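PDB 6F72: VAO-type flavoprotein oxidase VAO615 from Myceliophthora thermophila, which is probably an FAD-dependent oxidoreductase whose reduced, bicovalently bound flavin reacts rapidly with molecular oxygen, although its substrate is not known. Local coordinates for residues 515-520 and 530-535; 414-419 and 508-513. All coordinates share one frame; numbering follows the deposited sequence.

Both contacts are buried for the most part and use the chain that follows helix 488-508, but they hold it to different partners. Interaction 2 comes first along that chain: residues 508-513 are fixed to edge strand 412-419 by an arginine that grips a threonine, with exposed P511 and G512 at its rim. Interaction 1 follows directly and is wholly buried: 515-520 packs on helix 527-532 around an aromatic ring, and its other side meets the flavin. The two touch where E519 O and S415 OG, 2.5 Å apart, form a probable hydrogen bond, so the strand reaches both.

Interaction 1 (515-520 and 530-535); sequences VYLNEA and SFYGDN. With FAD (flavin-adenine dinucleotide), chain E.
F531 lays one face of its ring against L517: L517 CA sits 3.8 Å from the ring centroid and only 8° off the normal, a CH-pi contact. The surroundings are the berberine-like C-terminal region of a VAO-type flavoprotein, where the type I beta turn from Y516 to E519 packs on the last part of helix 527-532. F531 CG lies anti to its carbonyl carbon, beside the backbone N, and the ring beyond it reaches the 515-520 chain. L517 CB covers the same ring nearer CG, whereas A520 CB meets F531 CZ obliquely at 3.4 Å. V515 CB lies at the ring edge, near the plane, and V515 CG1 touches F531 CE1. Farther along the helix, L517 CD2 contacts Y532 CE1, with the two side chains about at right angles; the hydroxyl of Y532 bonds to T556 O.

Two polar links add to this apolar centre. V515 N donates to S530 OG over 3.0 Å, a clearly bent bond with an N-H...O angle of 131°. A water accepts from L517 N and donates to F531 O, bridging the backbones.

The turn also carries three residues of the FAD pocket. N518 OD1 accepts from the ribityl hydroxyl O4' of FAD at 2.9 Å. Its other amide branch, ND2, gives a nearly straight bond (167°) to Y516 OH, which lies close to the amide plane, and bonds to G230 O as well. E519 OE2 comes 3.6 Å from FAD C10 of the isoalloxazine. Helix packing and flavin binding thus fall on different sides of one turn, and the phenol of Y516 completes the link to the cofactor, its OH donating to FAD O2 at 2.6 Å.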
# COMPACT_ATOMS: atom_id res chain seq x y z
N VAL A 515 11.47 -3.65 7.12
CA VAL A 515 10.57 -4.03 6.02
C VAL A 515 9.28 -3.23 6.21
O VAL A 515 8.66 -3.23 7.28
CB VAL A 515 10.37 -5.57 5.91
CG1 VAL A 515 9.58 -5.96 4.66
CG2 VAL A 515 11.72 -6.27 5.83
N TYR A 516 8.94 -2.48 5.17
CA TYR A 516 7.75 -1.67 5.14
C TYR A 516 6.55 -2.63 5.21
O TYR A 516 6.43 -3.55 4.39
CB TYR A 516 7.76 -0.82 3.87
CG TYR A 516 6.56 0.09 3.65
CD1 TYR A 516 5.83 0.64 4.71
CD2 TYR A 516 6.19 0.43 2.34
CE1 TYR A 516 4.74 1.48 4.47
CE2 TYR A 516 5.11 1.27 2.10
CZ TYR A 516 4.39 1.81 3.16
OH TYR A 516 3.30 2.63 2.88
N LEU A 517 5.68 -2.44 6.21
CA LEU A 517 4.58 -3.40 6.47
C LEU A 517 3.57 -3.49 5.32
O LEU A 517 2.85 -4.50 5.18
CB LEU A 517 3.87 -3.10 7.80
CG LEU A 517 2.98 -1.86 7.95
CD1 LEU A 517 1.58 -2.10 7.36
CD2 LEU A 517 2.88 -1.38 9.40
N ASN A 518 3.52 -2.42 4.52
CA ASN A 518 2.61 -2.34 3.37
C ASN A 518 3.10 -3.11 2.16
O ASN A 518 2.30 -3.54 1.34
CB ASN A 518 2.32 -0.89 2.99
CG ASN A 518 1.09 -0.31 3.71
OD1 ASN A 518 0.11 -1.01 3.99
ND2 ASN A 518 1.13 0.99 3.99
N GLU A 519 4.42 -3.30 2.05
CA GLU A 519 5.02 -3.93 0.87
C GLU A 519 5.94 -5.06 1.31
O GLU A 519 7.15 -4.90 1.38
CB GLU A 519 5.74 -2.89 0.01
CG GLU A 519 4.84 -1.72 -0.40
CD GLU A 519 5.50 -0.78 -1.38
OE1 GLU A 519 6.68 -0.41 -1.19
OE2 GLU A 519 4.82 -0.39 -2.36
N ALA A 520 5.33 -6.18 1.69
CA ALA A 520 6.04 -7.37 2.12
C ALA A 520 5.29 -8.62 1.66
O ALA A 520 4.17 -8.53 1.13
CB ALA A 520 6.19 -7.38 3.62
N SER A 530 10.39 -6.75 12.27
CA SER A 530 10.74 -5.89 11.16
C SER A 530 9.69 -4.82 10.85
O SER A 530 10.06 -3.69 10.48
CB SER A 530 11.06 -6.71 9.94
OG SER A 530 11.78 -5.91 9.04
N PHE A 531 8.41 -5.14 11.00
CA PHE A 531 7.36 -4.17 10.69
C PHE A 531 7.18 -3.15 11.81
O PHE A 531 6.93 -1.98 11.55
CB PHE A 531 6.00 -4.83 10.42
CG PHE A 531 5.95 -5.73 9.21
CD1 PHE A 531 7.01 -5.82 8.31
CD2 PHE A 531 4.77 -6.46 8.93
CE1 PHE A 531 6.93 -6.64 7.20
CE2 PHE A 531 4.68 -7.28 7.81
CZ PHE A 531 5.77 -7.38 6.95
N TYR A 532 7.30 -3.60 13.06
CA TYR A 532 6.89 -2.82 14.22
C TYR A 532 8.04 -2.45 15.16
O TYR A 532 8.02 -1.38 15.76
CB TYR A 532 5.76 -3.52 14.97
CG TYR A 532 4.62 -3.93 14.07
CD1 TYR A 532 3.72 -2.97 13.56
CD2 TYR A 532 4.44 -5.26 13.71
CE1 TYR A 532 2.67 -3.35 12.72
CE2 TYR A 532 3.40 -5.64 12.88
CZ TYR A 532 2.51 -4.69 12.38
OH TYR A 532 1.48 -5.07 11.54
N GLY A 533 9.05 -3.33 15.27
CA GLY A 533 10.20 -3.06 16.13
C GLY A 533 9.81 -2.87 17.59
O GLY A 533 8.95 -3.60 18.11
N ASP A 534 10.42 -1.87 18.25
CA ASP A 534 10.21 -1.66 19.68
C ASP A 534 8.80 -1.13 20.00
O ASP A 534 8.30 -1.39 21.09
CB ASP A 534 11.32 -0.78 20.30
CG ASP A 534 12.71 -1.41 20.17
OD1 ASP A 534 12.83 -2.64 20.37
OD2 ASP A 534 13.69 -0.68 19.86
N ASN A 535 8.15 -0.45 19.05
CA ASN A 535 6.75 0.00 19.19
C ASN A 535 5.71 -1.09 19.45
O ASN A 535 4.61 -0.78 19.88
CB ASN A 535 6.29 0.80 17.98
CG ASN A 535 6.78 2.23 18.00
OD1 ASN A 535 7.12 2.78 19.05
ND2 ASN A 535 6.81 2.84 16.82
PA FAD E . -6.79 -2.54 1.01
O1A FAD E . -6.23 -3.87 0.59
O2A FAD E . -8.25 -2.31 0.76
O5B FAD E . -6.46 -2.33 2.57
C5B FAD E . -5.19 -2.66 3.13
C4B FAD E . -5.29 -2.96 4.62
O4B FAD E . -5.87 -1.84 5.29
C3B FAD E . -6.16 -4.16 4.96
O3B FAD E . -5.56 -4.80 6.09
C2B FAD E . -7.50 -3.56 5.36
O2B FAD E . -8.18 -4.38 6.31
C1B FAD E . -7.09 -2.23 5.96
N9A FAD E . -8.06 -1.13 5.76
C8A FAD E . -8.25 -0.43 4.62
N7A FAD E . -9.19 0.53 4.80
C5A FAD E . -9.61 0.46 6.07
C6A FAD E . -10.59 1.18 6.91
N6A FAD E . -11.31 2.19 6.37
N1A FAD E . -10.74 0.80 8.19
C2A FAD E . -10.02 -0.21 8.74
N3A FAD E . -9.10 -0.91 8.03
C4A FAD E . -8.86 -0.63 6.72
N1 FAD E . 2.45 2.24 -0.81
C2 FAD E . 3.28 3.30 -0.64
O2 FAD E . 3.64 3.61 0.53
N3 FAD E . 3.73 4.03 -1.68
C4 FAD E . 3.41 3.78 -2.96
O4 FAD E . 3.85 4.48 -3.89
C4X FAD E . 2.50 2.64 -3.22
N5 FAD E . 2.11 2.32 -4.48
C5X FAD E . 1.28 1.27 -4.72
C6 FAD E . 0.88 0.96 -6.04
C7 FAD E . 0.01 -0.13 -6.26
C7M FAD E . -0.39 -0.46 -7.69
C8 FAD E . -0.50 -0.95 -5.10
C8M FAD E . -1.52 -2.07 -5.22
C9 FAD E . -0.10 -0.62 -3.81
C9A FAD E . 0.76 0.45 -3.57
N10 FAD E . 1.14 0.79 -2.25
C10 FAD E . 2.03 1.87 -2.04
C1' FAD E . 0.69 -0.03 -1.13
C2' FAD E . -0.38 0.50 -0.23
O2' FAD E . 0.21 1.51 0.60
C3' FAD E . -0.83 -0.69 0.61
O3' FAD E . -1.11 -1.84 -0.22
C4' FAD E . -2.05 -0.35 1.45
O4' FAD E . -2.29 -1.40 2.39
C5' FAD E . -3.28 -0.07 0.58
O5' FAD E . -4.43 0.15 1.37
P FAD E . -5.88 0.15 0.67
O1P FAD E . -5.83 1.03 -0.54
O2P FAD E . -6.87 0.39 1.79
O3P FAD E . -6.01 -1.39 0.20
O HOH W 1 6.48 -0.74 8.58

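Interaction 2 (414-419 and 508-513); sequences NSRIIP and AATPGG
R416 extends from edge strand 412-419 of the antiparallel sheet and grips T510 side-on with two nitrogens. Its CG is anti to the backbone N (chi1 -161°), and the chain then bends at chi2 (72°). R416 NE donates to T510 OG1 at 2.9 Å, the hydroxyl tilted out of the guanidinium plane. R416 NH2 donates to T510 O at 3.0 Å, almost straight and in that plane, although it stands above the plane of the accepting carbonyl. On the third nitrogen, NH1 forms a salt bridge to D507. G513 C lies over one guanidinium face, offset toward the rim.

At I417 the contact passes to the backbone: I417 O lies 3.2 Å from G513 CA, a close backbone approach at a residue without a side chain. The strand is also tied to the next residue of the loop by backbone bonding between I417 and S514. I418 adds a small apolar patch, with CG1 and CG2 each 4.0 Å from T510 CG2. P419, the N-cap residue of helix 420-424, lays CG on G512 C and CD on G513 CA, the latter at 3.5 Å.

The facing loop is a type II beta turn from T510 to G513, with G512 at positive phi. It is closed by G513 N bonding to T510 O, the oxygen that R416 NH2 reaches from the opposite face. T510 OG1 bonds to M506 O in addition to R416. The loop is therefore held by two arginine bonds together with proline and isoleucine packing, and a buried arginine, probably charge-balanced by D507, ties the sheet edge to both the end of helix 488-508 and the turn beyond it.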
# COMPACT_ATOMS: atom_id res chain seq x y z
N ASN A 414 8.26 -7.22 -2.12
CA ASN A 414 9.04 -7.14 -0.88
C ASN A 414 9.60 -5.74 -0.75
O ASN A 414 9.48 -4.95 -1.69
CB ASN A 414 10.15 -8.19 -0.91
CG ASN A 414 9.62 -9.55 -1.30
OD1 ASN A 414 9.04 -10.27 -0.48
ND2 ASN A 414 9.79 -9.91 -2.57
N SER A 415 10.18 -5.41 0.40
CA SER A 415 10.72 -4.08 0.62
C SER A 415 11.82 -4.02 1.65
O SER A 415 11.90 -4.83 2.60
CB SER A 415 9.61 -3.09 1.03
OG SER A 415 9.02 -3.50 2.25
N ARG A 416 12.66 -3.02 1.48
CA ARG A 416 13.55 -2.63 2.54
C ARG A 416 13.55 -1.12 2.61
O ARG A 416 13.62 -0.44 1.57
CB ARG A 416 14.95 -3.21 2.29
CG ARG A 416 15.82 -3.27 3.54
CD ARG A 416 15.38 -4.33 4.54
NE ARG A 416 16.32 -4.32 5.65
CZ ARG A 416 16.10 -4.82 6.86
NH1 ARG A 416 14.94 -5.38 7.18
NH2 ARG A 416 17.08 -4.74 7.78
N ILE A 417 13.37 -0.59 3.83
CA ILE A 417 13.69 0.79 4.13
C ILE A 417 15.18 0.77 4.46
O ILE A 417 15.60 0.08 5.38
CB ILE A 417 12.87 1.35 5.31
CG1 ILE A 417 11.39 1.43 4.92
CG2 ILE A 417 13.36 2.74 5.70
CD1 ILE A 417 10.44 1.08 6.04
N ILE A 418 15.94 1.50 3.65
CA ILE A 418 17.41 1.49 3.71
C ILE A 418 17.92 2.79 4.38
O ILE A 418 17.74 3.88 3.82
CB ILE A 418 18.03 1.29 2.29
CG1 ILE A 418 17.48 -0.00 1.64
CG2 ILE A 418 19.55 1.27 2.36
CD1 ILE A 418 17.88 -0.24 0.19
N PRO A 419 18.55 2.67 5.57
CA PRO A 419 19.14 3.83 6.29
C PRO A 419 20.13 4.64 5.44
O PRO A 419 20.90 4.06 4.68
CB PRO A 419 19.90 3.19 7.46
CG PRO A 419 19.29 1.85 7.65
CD PRO A 419 18.58 1.44 6.38
N ALA A 508 19.61 -8.94 5.48
CA ALA A 508 21.01 -9.11 5.86
C ALA A 508 21.94 -8.08 5.20
O ALA A 508 22.95 -7.66 5.82
CB ALA A 508 21.47 -10.53 5.54
N ALA A 509 21.62 -7.67 3.97
CA ALA A 509 22.45 -6.68 3.25
C ALA A 509 22.30 -5.24 3.74
O ALA A 509 23.08 -4.36 3.32
CB ALA A 509 22.19 -6.75 1.76
N THR A 510 21.32 -5.00 4.61
CA THR A 510 21.00 -3.64 5.06
C THR A 510 20.68 -3.57 6.57
O THR A 510 19.53 -3.31 6.96
CB THR A 510 19.83 -3.05 4.22
OG1 THR A 510 18.75 -3.99 4.16
CG2 THR A 510 20.29 -2.68 2.78
N PRO A 511 21.70 -3.78 7.45
CA PRO A 511 21.44 -3.77 8.90
C PRO A 511 20.97 -2.40 9.36
O PRO A 511 21.43 -1.38 8.82
CB PRO A 511 22.80 -4.11 9.51
CG PRO A 511 23.60 -4.69 8.40
CD PRO A 511 23.13 -3.98 7.17
N GLY A 512 20.03 -2.38 10.31
CA GLY A 512 19.43 -1.12 10.83
C GLY A 512 18.24 -0.62 10.03
O GLY A 512 17.57 0.33 10.41
N GLY A 513 17.99 -1.26 8.89
CA GLY A 513 16.79 -1.00 8.09
C GLY A 513 15.60 -1.80 8.57
O GLY A 513 15.64 -2.43 9.63